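Side-chain contacts in CIR protein (Plasmodium chabaudi chabaudi, PDB 6ZYV), which is of unknown function but belongs to the Plasmodium-interspersed repeat (PIR) family of variant antigens, with an ectodomain probably displayed on infected red blood cells: residues Ala61-Leu66 against Asn116-Asn121; Gly50-Glu53 against Asp57-Ser60; Tyr90-Leu95 against Asp141-Leu146; Asp25-Gly30 against Ser96-Gln101; Val68-Ile73 against Asp85-Tyr90. The protein carries 5 engineered substitutions. All coordinates share one frame; numbering follows the deposited sequence.

Interaction 1 of 5, residues Ala61-Leu66 against Asn116-Asn121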
# COMPACT_ATOMS: atom_id res chain seq x y z
N ALA A 61 0.74 11.24 9.81
CA ALA A 61 -0.69 11.49 9.73
C ALA A 61 -1.31 10.81 8.51
O ALA A 61 -2.42 10.29 8.60
CB ALA A 61 -0.94 12.99 9.69
N GLY A 62 -0.59 10.79 7.39
CA GLY A 62 -1.02 10.14 6.15
C GLY A 62 -1.10 8.64 6.27
O GLY A 62 -2.00 8.01 5.72
N PHE A 63 -0.18 8.05 7.03
CA PHE A 63 -0.13 6.62 7.28
C PHE A 63 -1.32 6.20 8.17
O PHE A 63 -1.94 5.18 7.90
CB PHE A 63 1.20 6.25 7.95
CG PHE A 63 1.32 4.79 8.33
CD1 PHE A 63 1.68 3.83 7.39
CD2 PHE A 63 1.04 4.38 9.62
CE1 PHE A 63 1.77 2.49 7.74
CE2 PHE A 63 1.13 3.04 9.97
CZ PHE A 63 1.49 2.11 9.02
N ILE A 64 -1.62 6.98 9.21
CA ILE A 64 -2.74 6.71 10.11
C ILE A 64 -4.06 6.89 9.36
O ILE A 64 -4.94 6.03 9.46
CB ILE A 64 -2.66 7.59 11.36
CG1 ILE A 64 -1.43 7.19 12.18
CG2 ILE A 64 -3.94 7.52 12.20
CD1 ILE A 64 -1.06 8.22 13.19
N TRP A 65 -4.16 7.92 8.51
CA TRP A 65 -5.33 8.11 7.66
C TRP A 65 -5.57 6.85 6.77
O TRP A 65 -6.69 6.38 6.71
CB TRP A 65 -5.19 9.38 6.80
CG TRP A 65 -6.39 9.66 5.95
CD1 TRP A 65 -7.50 10.37 6.30
CD2 TRP A 65 -6.59 9.22 4.61
NE1 TRP A 65 -8.39 10.40 5.25
CE2 TRP A 65 -7.86 9.67 4.21
CE3 TRP A 65 -5.83 8.46 3.71
CZ2 TRP A 65 -8.37 9.44 2.93
CZ3 TRP A 65 -6.35 8.19 2.47
CH2 TRP A 65 -7.59 8.71 2.07
N LEU A 66 -4.50 6.28 6.17
CA LEU A 66 -4.56 5.07 5.36
C LEU A 66 -5.12 3.92 6.13
O LEU A 66 -6.01 3.27 5.63
CB LEU A 66 -3.17 4.62 4.83
CG LEU A 66 -2.73 5.05 3.44
CD1 LEU A 66 -1.53 4.18 2.99
CD2 LEU A 66 -3.91 5.01 2.43
N ASN A 116 9.40 6.03 16.38
CA ASN A 116 9.59 7.44 16.72
C ASN A 116 8.61 8.43 16.10
O ASN A 116 8.59 9.57 16.55
CB ASN A 116 11.00 7.90 16.40
CG ASN A 116 12.06 7.20 17.22
OD1 ASN A 116 13.09 6.78 16.71
ND2 ASN A 116 11.81 7.06 18.52
N HIS A 117 7.85 8.05 15.07
CA HIS A 117 6.92 8.99 14.43
C HIS A 117 5.51 8.49 14.29
O HIS A 117 4.61 9.32 14.18
CB HIS A 117 7.43 9.44 13.07
CG HIS A 117 8.73 10.18 13.14
ND1 HIS A 117 8.80 11.50 13.57
CD2 HIS A 117 9.98 9.74 12.89
CE1 HIS A 117 10.09 11.81 13.55
NE2 HIS A 117 10.83 10.79 13.13
N ILE A 118 5.28 7.18 14.31
CA ILE A 118 3.91 6.66 14.17
C ILE A 118 3.35 6.29 15.52
O ILE A 118 2.29 6.79 15.90
CB ILE A 118 3.83 5.52 13.13
CG1 ILE A 118 4.04 6.09 11.72
CG2 ILE A 118 2.50 4.77 13.23
CD1 ILE A 118 4.47 5.18 10.82
N GLU A 119 4.08 5.47 16.28
CA GLU A 119 3.65 5.12 17.64
C GLU A 119 3.64 6.36 18.57
O GLU A 119 2.90 6.40 19.54
CB GLU A 119 4.51 3.99 18.18
CG GLU A 119 4.30 2.72 17.38
CD GLU A 119 5.01 1.48 17.91
OE1 GLU A 119 4.51 0.36 17.65
OE2 GLU A 119 6.05 1.64 18.58
N THR A 120 4.38 7.41 18.18
CA THR A 120 4.56 8.68 18.85
C THR A 120 3.37 9.64 18.57
O THR A 120 3.11 10.54 19.37
CB THR A 120 5.95 9.14 18.42
OG1 THR A 120 6.89 8.72 19.42
CG2 THR A 120 6.05 10.59 18.12
N ASN A 121 2.64 9.43 17.47
CA ASN A 121 1.46 10.21 17.14
C ASN A 121 0.31 9.74 18.04
O ASN A 121 -0.03 8.56 18.06
CB ASN A 121 1.10 9.99 15.69
CG ASN A 121 0.15 11.00 15.13
OD1 ASN A 121 -0.79 11.46 15.80
ND2 ASN A 121 0.39 11.37 13.89
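Phe63 and Ile118 meet face to methyl. CD1 of Ile118 lies over one face of the Phe63 ring, 4.1 Å from the ring centroid and 27° off the ring normal, a CH-pi contact. The closest ring atom is CD2 of Phe63, 3.7 Å from Ile118 CD1. The second branch helps: Ile118 CG2 is 3.9 Å from Phe63 CE2. The two side chains cross at about a right angle, and both branches of the isoleucine rest on the CD2-CE2 side of the ring. Phe63 has CG trans to its backbone N (chi1 177°), which swings the ring from its helix toward Ile118.

The second pair is Ile64 and Asn121. CD1 of Ile64 sits against the amide of Asn121, 3.5 Å from ND2 and 3.6 Å from CG. This is a van der Waals contact, and the polar work of the amide is done elsewhere. Asn121 ND2 gives hydrogen bonds to Tyr41 O and Ser60 OG, while OD1 accepts from Asn123 ND2. These bonds fix the rotation of a buried amide. Asn121 also closes a type I turn from Ile118 and is the N-cap of the next helix.

The contact thus joins helix 55-71 to the last part of helix 110-118 and the turn that follows it. Helix 81-101 packs on Phe63 through Ala91 and Trp94, and Tyr124 of helix 122-127 touches both Ile64 and Ile118.

Interaction 2 of 5, residues Gly50-Glu53 against Asp57-Ser60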
# COMPACT_ATOMS: atom_id res chain seq x y z
N GLY A 50 -2.29 19.35 16.63
CA GLY A 50 -1.30 19.39 15.57
C GLY A 50 -1.76 19.95 14.25
O GLY A 50 -2.92 19.79 13.85
N GLN A 51 -0.83 20.62 13.55
CA GLN A 51 -1.06 21.21 12.23
C GLN A 51 -0.23 20.53 11.11
O GLN A 51 -0.48 20.79 9.94
CB GLN A 51 -0.79 22.73 12.26
CG GLN A 51 -1.81 23.55 13.06
CD GLN A 51 -1.58 25.05 12.94
OE1 GLN A 51 -1.50 25.79 13.94
NE2 GLN A 51 -1.46 25.55 11.71
N CYS A 52 0.74 19.65 11.48
CA CYS A 52 1.66 18.91 10.60
C CYS A 52 2.74 19.83 10.07
O CYS A 52 2.77 20.13 8.88
CB CYS A 52 0.94 18.15 9.48
SG CYS A 52 0.19 16.57 9.99
N GLU A 53 3.64 20.28 10.95
CA GLU A 53 4.71 21.21 10.58
C GLU A 53 5.82 20.53 9.76
O GLU A 53 6.23 21.06 8.72
CB GLU A 53 5.29 21.87 11.84
CG GLU A 53 6.42 22.85 11.57
CD GLU A 53 7.08 23.43 12.81
OE1 GLU A 53 6.84 22.89 13.92
OE2 GLU A 53 7.85 24.41 12.67
N ASP A 57 5.74 14.49 10.26
CA ASP A 57 4.40 14.67 10.82
C ASP A 57 3.36 14.36 9.75
O ASP A 57 2.37 13.70 10.04
CB ASP A 57 4.19 16.11 11.32
CG ASP A 57 4.85 16.45 12.65
OD1 ASP A 57 5.62 15.61 13.17
OD2 ASP A 57 4.62 17.59 13.16
N LYS A 58 3.57 14.84 8.52
CA LYS A 58 2.65 14.63 7.41
C LYS A 58 2.59 13.16 7.00
O LYS A 58 1.51 12.64 6.72
CB LYS A 58 3.05 15.51 6.21
CG LYS A 58 2.94 17.00 6.47
CD LYS A 58 3.52 17.83 5.32
CE LYS A 58 3.64 19.28 5.69
NZ LYS A 58 4.92 19.89 5.20
N ILE A 59 3.77 12.48 6.96
CA ILE A 59 3.85 11.05 6.62
C ILE A 59 3.15 10.23 7.69
O ILE A 59 2.39 9.33 7.37
CB ILE A 59 5.32 10.59 6.43
CG1 ILE A 59 5.95 11.26 5.21
CG2 ILE A 59 5.40 9.07 6.28
CD1 ILE A 59 7.49 11.21 5.19
N SER A 60 3.39 10.57 8.96
CA SER A 60 2.79 9.89 10.09
C SER A 60 1.26 10.01 10.04
O SER A 60 0.56 9.00 10.16
CB SER A 60 3.34 10.47 11.39
OG SER A 60 2.67 9.96 12.53
O HOH W 1 1.73 18.17 13.89
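The loop backbone at Cys52 passes close to the first turns of helix 55-71, with the CA atoms of Cys52 and Asp57 5.1 Å apart and Cys52 at positive phi (75°). The motif is a disulfide-bonded loop that leads into a helix: Cys52 is joined to Cys42 earlier in the same loop.

The side chain of Cys52 touches the helix at two places. Its SG is 3.6 Å from Asp57 O, a van der Waals approach to the backbone. Its CB packs on the aliphatic part of Lys58, 3.8 Å from CG. Lys58 then runs on past the loop backbone. Its CE comes to 3.4 Å from Cys52 O, and the chain bends at its last torsion (chi4 139°). Lys58 NZ is 3.9 Å from Glu53 O, too long to count as a bond. Tyr38 touches both Cys52 and Lys58.

Asp57 works on the backbone of the loop. Its CB packs against Cys52 CA. Asp57 OD2 is 3.6 Å from Glu53 N, with no bond between them. The carboxylates of Glu53 and Asp57 are not in contact. Glu53 has a long, weak ion pair with Lys45, which may ease the like charge nearby.

The contact is at the surface, and direct hydrogen bonds between the two segments are absent. One water bridges them instead: it accepts from Cys52 N at 3.0 Å and donates to Asp57 OD2 at 3.0 Å.

Interaction 3 of 5, residues Tyr90-Leu95 against Asp141-Leu146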
# COMPACT_ATOMS: atom_id res chain seq x y z
N TYR A 90 -0.34 -3.53 3.28
CA TYR A 90 -0.48 -2.51 2.23
C TYR A 90 0.04 -1.17 2.70
O TYR A 90 0.74 -0.51 1.94
CB TYR A 90 -1.94 -2.32 1.80
CG TYR A 90 -2.54 -3.48 1.07
CD1 TYR A 90 -1.87 -4.10 0.03
CD2 TYR A 90 -3.83 -3.91 1.36
CE1 TYR A 90 -2.43 -5.16 -0.66
CE2 TYR A 90 -4.40 -4.98 0.69
CZ TYR A 90 -3.70 -5.60 -0.31
OH TYR A 90 -4.36 -6.60 -0.97
N ALA A 91 -0.31 -0.77 3.93
CA ALA A 91 0.08 0.51 4.51
C ALA A 91 1.58 0.57 4.74
O ALA A 91 2.21 1.58 4.45
CB ALA A 91 -0.67 0.74 5.82
N ILE A 92 2.18 -0.53 5.22
CA ILE A 92 3.62 -0.60 5.47
C ILE A 92 4.42 -0.70 4.16
O ILE A 92 5.53 -0.18 4.09
CB ILE A 92 3.93 -1.71 6.50
CG1 ILE A 92 3.38 -1.25 7.88
CG2 ILE A 92 5.43 -2.05 6.58
CD1 ILE A 92 3.30 -2.32 8.91
N LEU A 93 3.82 -1.23 3.10
CA LEU A 93 4.43 -1.26 1.77
C LEU A 93 4.47 0.18 1.25
O LEU A 93 5.50 0.61 0.73
CB LEU A 93 3.61 -2.15 0.81
CG LEU A 93 4.10 -2.18 -0.64
CD1 LEU A 93 5.54 -2.74 -0.71
CD2 LEU A 93 3.11 -2.99 -1.55
N TRP A 94 3.37 0.95 1.43
CA TRP A 94 3.32 2.35 1.02
C TRP A 94 4.34 3.15 1.82
O TRP A 94 5.06 3.97 1.25
CB TRP A 94 1.90 2.93 1.22
CG TRP A 94 1.82 4.42 0.98
CD1 TRP A 94 1.76 5.06 -0.23
CD2 TRP A 94 1.87 5.46 1.99
NE1 TRP A 94 1.71 6.42 -0.03
CE2 TRP A 94 1.77 6.69 1.32
CE3 TRP A 94 1.93 5.46 3.39
CZ2 TRP A 94 1.74 7.92 2.02
CZ3 TRP A 94 1.94 6.67 4.07
CH2 TRP A 94 1.85 7.88 3.39
N LEU A 95 4.42 2.90 3.14
CA LEU A 95 5.35 3.58 4.01
C LEU A 95 6.80 3.33 3.57
O LEU A 95 7.60 4.27 3.55
CB LEU A 95 5.10 3.18 5.47
CG LEU A 95 5.94 3.92 6.52
CD1 LEU A 95 5.75 5.43 6.42
CD2 LEU A 95 5.63 3.40 7.93
N ASP A 141 5.35 -5.59 13.20
CA ASP A 141 6.76 -5.98 13.25
C ASP A 141 7.13 -6.97 12.14
O ASP A 141 8.23 -6.85 11.59
CB ASP A 141 7.10 -6.59 14.61
CG ASP A 141 7.37 -5.56 15.69
OD1 ASP A 141 7.73 -4.40 15.33
OD2 ASP A 141 7.21 -5.91 16.89
N LYS A 142 6.24 -7.93 11.84
CA LYS A 142 6.49 -8.91 10.80
C LYS A 142 6.52 -8.22 9.45
O LYS A 142 7.39 -8.52 8.66
CB LYS A 142 5.40 -10.00 10.78
CG LYS A 142 5.95 -11.43 10.68
CD LYS A 142 6.95 -11.75 9.55
CE LYS A 142 7.86 -12.87 10.03
NZ LYS A 142 8.91 -13.32 9.06
N LYS A 143 5.59 -7.27 9.20
CA LYS A 143 5.55 -6.54 7.94
C LYS A 143 6.79 -5.68 7.77
O LYS A 143 7.35 -5.67 6.68
CB LYS A 143 4.24 -5.74 7.79
CG LYS A 143 2.97 -6.58 7.84
CD LYS A 143 2.89 -7.63 6.72
CE LYS A 143 1.63 -8.49 6.77
NZ LYS A 143 1.47 -9.37 5.54
N ILE A 144 7.28 -5.04 8.86
CA ILE A 144 8.51 -4.23 8.81
C ILE A 144 9.72 -5.13 8.50
O ILE A 144 10.55 -4.79 7.65
CB ILE A 144 8.69 -3.40 10.12
CG1 ILE A 144 7.70 -2.26 10.16
CG2 ILE A 144 10.13 -2.91 10.32
CD1 ILE A 144 7.60 -1.61 11.55
N ASP A 145 9.77 -6.29 9.14
CA ASP A 145 10.85 -7.25 8.92
C ASP A 145 10.82 -7.79 7.48
O ASP A 145 11.88 -7.95 6.87
CB ASP A 145 10.77 -8.38 9.94
CG ASP A 145 12.04 -9.20 10.01
OD1 ASP A 145 13.14 -8.60 9.99
OD2 ASP A 145 11.93 -10.46 10.08
N LEU A 146 9.62 -8.00 6.93
CA LEU A 146 9.45 -8.43 5.56
C LEU A 146 9.95 -7.36 4.59
O LEU A 146 10.57 -7.72 3.61
CB LEU A 146 7.99 -8.75 5.27
CG LEU A 146 7.55 -10.13 5.69
CD1 LEU A 146 6.04 -10.25 5.58
CD2 LEU A 146 8.32 -11.24 4.92
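Two helices of the all-helical ectodomain, 81-101 and 134-149, pack here, with Ile92 carrying the first segment's share of the contact. Its CD1 presses on the start of the Lys143 side chain, 3.7 Å from CB. Its other branch, CG2, reaches the backbone, 4.2 Å from Ile144 N. The same CG2 lies 4.2 Å from Ile144 CG1, a looser apolar contact.

The Ile92 and Lys143 side chains cross at about a right angle. The backbones come closest here at Ile92 and Lys143, whose CA atoms are 6.7 Å apart. This is helix-helix packing within the family's helical fold, in which Ile144 also touches Leu110 and Lys111 of helix 110-118.

Lys143 divides its work. Its CB faces Ile92, but the chain bends at chi2 (-61°) and carries the amine away from it. There NZ forms a salt bridge with Asp85, one of the residues of helix 81-101 itself. The lysine therefore ties the two helices twice, by its apolar root and by its charged end. On the far flank of helix 81-101, Trp94 NE1 donates to Asp19 OD1 of helix 8-20.

Interaction 4 of 5, residues Asp25-Gly30 against Ser96-Gln101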
# COMPACT_ATOMS: atom_id res chain seq x y z
N ASP A 25 7.80 18.59 -0.22
CA ASP A 25 8.56 19.19 -1.31
C ASP A 25 9.38 18.19 -2.17
O ASP A 25 9.31 18.23 -3.40
CB ASP A 25 9.48 20.32 -0.77
CG ASP A 25 10.14 20.04 0.58
OD1 ASP A 25 9.40 19.92 1.59
OD2 ASP A 25 11.40 19.95 0.63
N THR A 26 10.12 17.30 -1.50
CA THR A 26 10.97 16.30 -2.16
C THR A 26 10.17 15.19 -2.85
O THR A 26 10.66 14.59 -3.80
CB THR A 26 11.99 15.75 -1.15
OG1 THR A 26 11.30 14.99 -0.15
CG2 THR A 26 12.80 16.84 -0.48
N ILE A 27 8.96 14.90 -2.36
CA ILE A 27 8.12 13.88 -2.97
C ILE A 27 6.96 14.57 -3.68
O ILE A 27 6.20 15.31 -3.03
CB ILE A 27 7.57 12.84 -1.96
CG1 ILE A 27 8.71 12.08 -1.25
CG2 ILE A 27 6.57 11.89 -2.64
CD1 ILE A 27 8.20 11.09 -0.18
N TYR A 28 6.82 14.35 -4.99
CA TYR A 28 5.71 14.92 -5.72
C TYR A 28 5.08 13.92 -6.66
O TYR A 28 5.72 13.47 -7.61
CB TYR A 28 6.11 16.19 -6.49
CG TYR A 28 4.91 16.88 -7.12
CD1 TYR A 28 4.49 16.56 -8.41
CD2 TYR A 28 4.19 17.83 -6.42
CE1 TYR A 28 3.39 17.17 -8.98
CE2 TYR A 28 3.09 18.46 -6.99
CZ TYR A 28 2.69 18.12 -8.27
OH TYR A 28 1.60 18.74 -8.83
N THR A 29 3.82 13.60 -6.41
CA THR A 29 3.04 12.73 -7.29
C THR A 29 1.79 13.46 -7.85
O THR A 29 1.18 12.97 -8.80
CB THR A 29 2.65 11.41 -6.61
OG1 THR A 29 1.69 11.68 -5.58
CG2 THR A 29 3.86 10.65 -6.05
N GLY A 30 1.41 14.60 -7.26
CA GLY A 30 0.25 15.37 -7.68
C GLY A 30 -0.20 16.46 -6.72
O GLY A 30 0.46 16.72 -5.71
N SER A 96 7.13 2.09 3.16
CA SER A 96 8.46 1.73 2.66
C SER A 96 8.78 2.51 1.40
O SER A 96 9.90 2.99 1.25
CB SER A 96 8.55 0.24 2.37
OG SER A 96 8.23 -0.46 3.56
N TYR A 97 7.81 2.63 0.50
CA TYR A 97 7.95 3.39 -0.72
C TYR A 97 8.26 4.87 -0.39
O TYR A 97 9.18 5.44 -0.96
CB TYR A 97 6.69 3.22 -1.62
CG TYR A 97 6.38 4.42 -2.48
CD1 TYR A 97 7.10 4.68 -3.64
CD2 TYR A 97 5.40 5.34 -2.10
CE1 TYR A 97 6.85 5.81 -4.41
CE2 TYR A 97 5.16 6.49 -2.84
CZ TYR A 97 5.88 6.72 -4.01
OH TYR A 97 5.64 7.85 -4.76
N ILE A 98 7.50 5.49 0.53
CA ILE A 98 7.69 6.88 0.93
C ILE A 98 9.08 7.10 1.54
O ILE A 98 9.79 8.03 1.13
CB ILE A 98 6.58 7.32 1.93
CG1 ILE A 98 5.21 7.33 1.24
CG2 ILE A 98 6.91 8.70 2.61
CD1 ILE A 98 5.10 8.31 0.11
N LEU A 99 9.48 6.25 2.47
CA LEU A 99 10.78 6.37 3.10
C LEU A 99 11.90 6.16 2.08
O LEU A 99 12.89 6.88 2.12
CB LEU A 99 10.92 5.45 4.32
CG LEU A 99 9.96 5.74 5.49
CD1 LEU A 99 10.31 4.88 6.69
CD2 LEU A 99 10.00 7.22 5.92
N ASN A 100 11.71 5.27 1.11
CA ASN A 100 12.69 5.06 0.04
C ASN A 100 12.81 6.34 -0.82
O ASN A 100 13.92 6.71 -1.21
CB ASN A 100 12.32 3.85 -0.82
CG ASN A 100 13.34 3.57 -1.89
OD1 ASN A 100 13.12 3.80 -3.07
ND2 ASN A 100 14.50 3.11 -1.48
N GLN A 101 11.69 7.05 -1.05
CA GLN A 101 11.70 8.29 -1.83
C GLN A 101 12.41 9.42 -1.08
O GLN A 101 13.21 10.14 -1.68
CB GLN A 101 10.26 8.76 -2.17
CG GLN A 101 9.48 7.79 -3.05
CD GLN A 101 9.97 7.75 -4.47
OE1 GLN A 101 10.86 6.97 -4.83
NE2 GLN A 101 9.38 8.60 -5.32
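Ile27 supplies the tight part of this contact. Its CD1 sits in the angle between two residues of helix 81-101, 3.7 Å from Gln101 CB and 3.7 Å from the backbone Ile98 O. The same methyl is 3.9 Å from Ile98 CG2, and Ile98 CD1 is slightly farther. Ile27 CG1 also touches Gln101 CB, at 3.8 Å, where the two side chains cross at about a right angle. Gln101 as a residue is exposed, but its CB belongs to this tight part. The Ile27 chain is extended, with chi2 at 177°, and this carries CD1 down to the helix. Ile27 is buried, and Met102 beyond the helix touches it too.

The other end is looser. One methyl, Thr29 CG2, meets the phenol oxygen of Tyr97, with 3.6 Å between CG2 and OH. The two side chains approach from opposite directions. Thr29 is partly exposed, and its OG1 has a weak hydrogen bond to Asp20. The Tyr97 ring is stacked on Tyr158 of helix 154-174.

The arrangement is that of a loop laid over the end of a helix: the connection between helices 8-20 and 55-71 inserts one isoleucine against the last turns of helix 81-101, within an all-helical domain.

Interaction 5 of 5, residues Val68-Ile73 against Asp85-Tyr90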
# COMPACT_ATOMS: atom_id res chain seq x y z
N VAL A 68 -6.86 3.93 8.89
CA VAL A 68 -8.24 4.20 9.26
C VAL A 68 -9.18 3.90 8.05
O VAL A 68 -10.17 3.19 8.20
CB VAL A 68 -8.41 5.63 9.81
CG1 VAL A 68 -9.88 6.03 9.88
CG2 VAL A 68 -7.76 5.75 11.19
N MET A 69 -8.80 4.36 6.86
CA MET A 69 -9.59 4.11 5.65
C MET A 69 -9.64 2.65 5.29
O MET A 69 -10.69 2.19 4.88
CB MET A 69 -9.02 4.90 4.46
CG MET A 69 -9.21 6.38 4.58
SD MET A 69 -10.93 6.91 4.70
CE MET A 69 -11.57 6.34 3.09
N PHE A 70 -8.53 1.91 5.39
CA PHE A 70 -8.50 0.49 5.06
C PHE A 70 -9.42 -0.29 6.00
O PHE A 70 -10.11 -1.20 5.56
CB PHE A 70 -7.07 -0.09 5.15
CG PHE A 70 -6.07 0.38 4.11
CD1 PHE A 70 -6.48 1.12 3.02
CD2 PHE A 70 -4.72 0.11 4.26
CE1 PHE A 70 -5.55 1.58 2.09
CE2 PHE A 70 -3.80 0.52 3.31
CZ PHE A 70 -4.21 1.26 2.23
N GLU A 71 -9.43 0.05 7.31
CA GLU A 71 -10.31 -0.64 8.26
C GLU A 71 -11.81 -0.44 7.87
O GLU A 71 -12.63 -1.33 8.10
CB GLU A 71 -10.04 -0.11 9.69
CG GLU A 71 -10.87 -0.78 10.77
CD GLU A 71 -10.83 -0.13 12.15
OE1 GLU A 71 -10.63 1.10 12.24
OE2 GLU A 71 -11.02 -0.87 13.14
N HIS A 72 -12.16 0.69 7.22
CA HIS A 72 -13.54 0.93 6.77
C HIS A 72 -14.01 -0.08 5.73
O HIS A 72 -15.21 -0.21 5.52
CB HIS A 72 -13.69 2.33 6.16
CG HIS A 72 -13.45 3.45 7.11
ND1 HIS A 72 -13.84 3.37 8.43
CD2 HIS A 72 -12.91 4.67 6.87
CE1 HIS A 72 -13.52 4.54 8.96
NE2 HIS A 72 -12.95 5.34 8.06
N ILE A 73 -13.06 -0.74 5.02
CA ILE A 73 -13.39 -1.76 4.03
C ILE A 73 -14.03 -2.98 4.72
O ILE A 73 -14.92 -3.61 4.16
CB ILE A 73 -12.15 -2.14 3.17
CG1 ILE A 73 -11.47 -0.88 2.57
CG2 ILE A 73 -12.56 -3.11 2.04
CD1 ILE A 73 -10.10 -1.16 1.86
N ASP A 85 -3.98 -8.09 8.96
CA ASP A 85 -2.67 -8.45 8.43
C ASP A 85 -2.49 -7.91 7.00
O ASP A 85 -1.49 -7.28 6.70
CB ASP A 85 -2.49 -9.99 8.49
CG ASP A 85 -1.15 -10.45 7.95
OD1 ASP A 85 -1.04 -10.66 6.72
OD2 ASP A 85 -0.21 -10.61 8.76
N GLN A 86 -3.49 -8.13 6.15
CA GLN A 86 -3.46 -7.65 4.78
C GLN A 86 -3.37 -6.11 4.71
O GLN A 86 -2.54 -5.59 3.97
CB GLN A 86 -4.72 -8.15 4.05
CG GLN A 86 -4.62 -8.15 2.55
CD GLN A 86 -5.94 -8.44 1.85
OE1 GLN A 86 -7.03 -8.18 2.37
NE2 GLN A 86 -5.88 -8.97 0.64
N TYR A 87 -4.17 -5.39 5.52
CA TYR A 87 -4.18 -3.93 5.50
C TYR A 87 -2.93 -3.35 6.09
O TYR A 87 -2.44 -2.34 5.56
CB TYR A 87 -5.46 -3.36 6.15
CG TYR A 87 -6.67 -3.74 5.32
CD1 TYR A 87 -6.65 -3.65 3.94
CD2 TYR A 87 -7.82 -4.25 5.92
CE1 TYR A 87 -7.72 -4.08 3.16
CE2 TYR A 87 -8.90 -4.69 5.15
CZ TYR A 87 -8.84 -4.59 3.78
OH TYR A 87 -9.91 -4.97 3.01
N ALA A 88 -2.38 -3.97 7.13
CA ALA A 88 -1.11 -3.49 7.70
C ALA A 88 0.01 -3.64 6.65
O ALA A 88 0.83 -2.75 6.49
CB ALA A 88 -0.75 -4.28 8.95
N GLY A 89 -0.03 -4.72 5.89
CA GLY A 89 0.93 -4.97 4.83
C GLY A 89 0.87 -3.95 3.72
O GLY A 89 1.93 -3.54 3.25
N TYR A 90 -0.34 -3.53 3.28
CA TYR A 90 -0.48 -2.51 2.23
C TYR A 90 0.04 -1.17 2.70
O TYR A 90 0.74 -0.51 1.94
CB TYR A 90 -1.94 -2.32 1.80
CG TYR A 90 -2.54 -3.48 1.07
CD1 TYR A 90 -1.87 -4.10 0.03
CD2 TYR A 90 -3.83 -3.91 1.36
CE1 TYR A 90 -2.43 -5.16 -0.66
CE2 TYR A 90 -4.40 -4.98 0.69
CZ TYR A 90 -3.70 -5.60 -0.31
OH TYR A 90 -4.36 -6.60 -0.97
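Tyr87 lies against Phe70 along most of its length and ends on Ile73. Its CB is 3.8 Å from Phe70 CB. The ring begins at CG, which is 3.7 Å from the same Phe70 CB, and CD1 keeps to that atom as well. Phe70 O stands over the same face as Phe70 CB, set toward the rim, 3.7 Å from Tyr87 CE2. Tyr87 CE1 meets Ile73 CD1 at 4.0 Å. At the tip, OH is 3.4 Å from Ile73 CG2 and also touches Ile73 CB. The hydroxyl thus comes up against the branch point of the isoleucine.

The Phe70 and Tyr87 rings are oblique, with centroids 5.8 Å apart and planes at 42°. Phe70 turns its edge to the facing backbone: its CD2 is 3.6 Å from Tyr87 O, near the ring plane. Phe70 CE2 goes on to touch Tyr90 CB. Phe70 has CG trans to its carbonyl carbon (chi1 -68°), which directs the ring toward helix 81-101.

The contact packs the end of helix 55-71 on the early part of helix 81-101. Helix 8-20 borders it: Val11 touches Phe70, Tyr10 touches Ile73 and Leu8 touches Tyr90. From helix 134-149, Tyr136 and Ile139 pack on Ala88.

Interactions 1, 3, 4 and 5 are buried, while interaction 2 lies at the surface and is the one bridged by water. Helix 55-71 serves interactions 1, 2 and 5, and helix 81-101 serves 3, 4 and 5. Interactions 3 and 5 join helix to helix, 1 joins a helix to a helix and the turn after it, whereas 2 and 4 lay a loop on a helix. Aromatic rings dominate 5 and enter 1. Aliphatic branches carry 3 and most of 4. Interactions 1 and 2 meet at Ser60, whose OG bonds to Asn121 and His117. Interactions 3 and 5 share Tyr90 and are linked by the Lys143-Asp85 salt bridge. Ile59 of segment 57-60 packs on Leu95 and Ile98, tying 2 to 3 and 4.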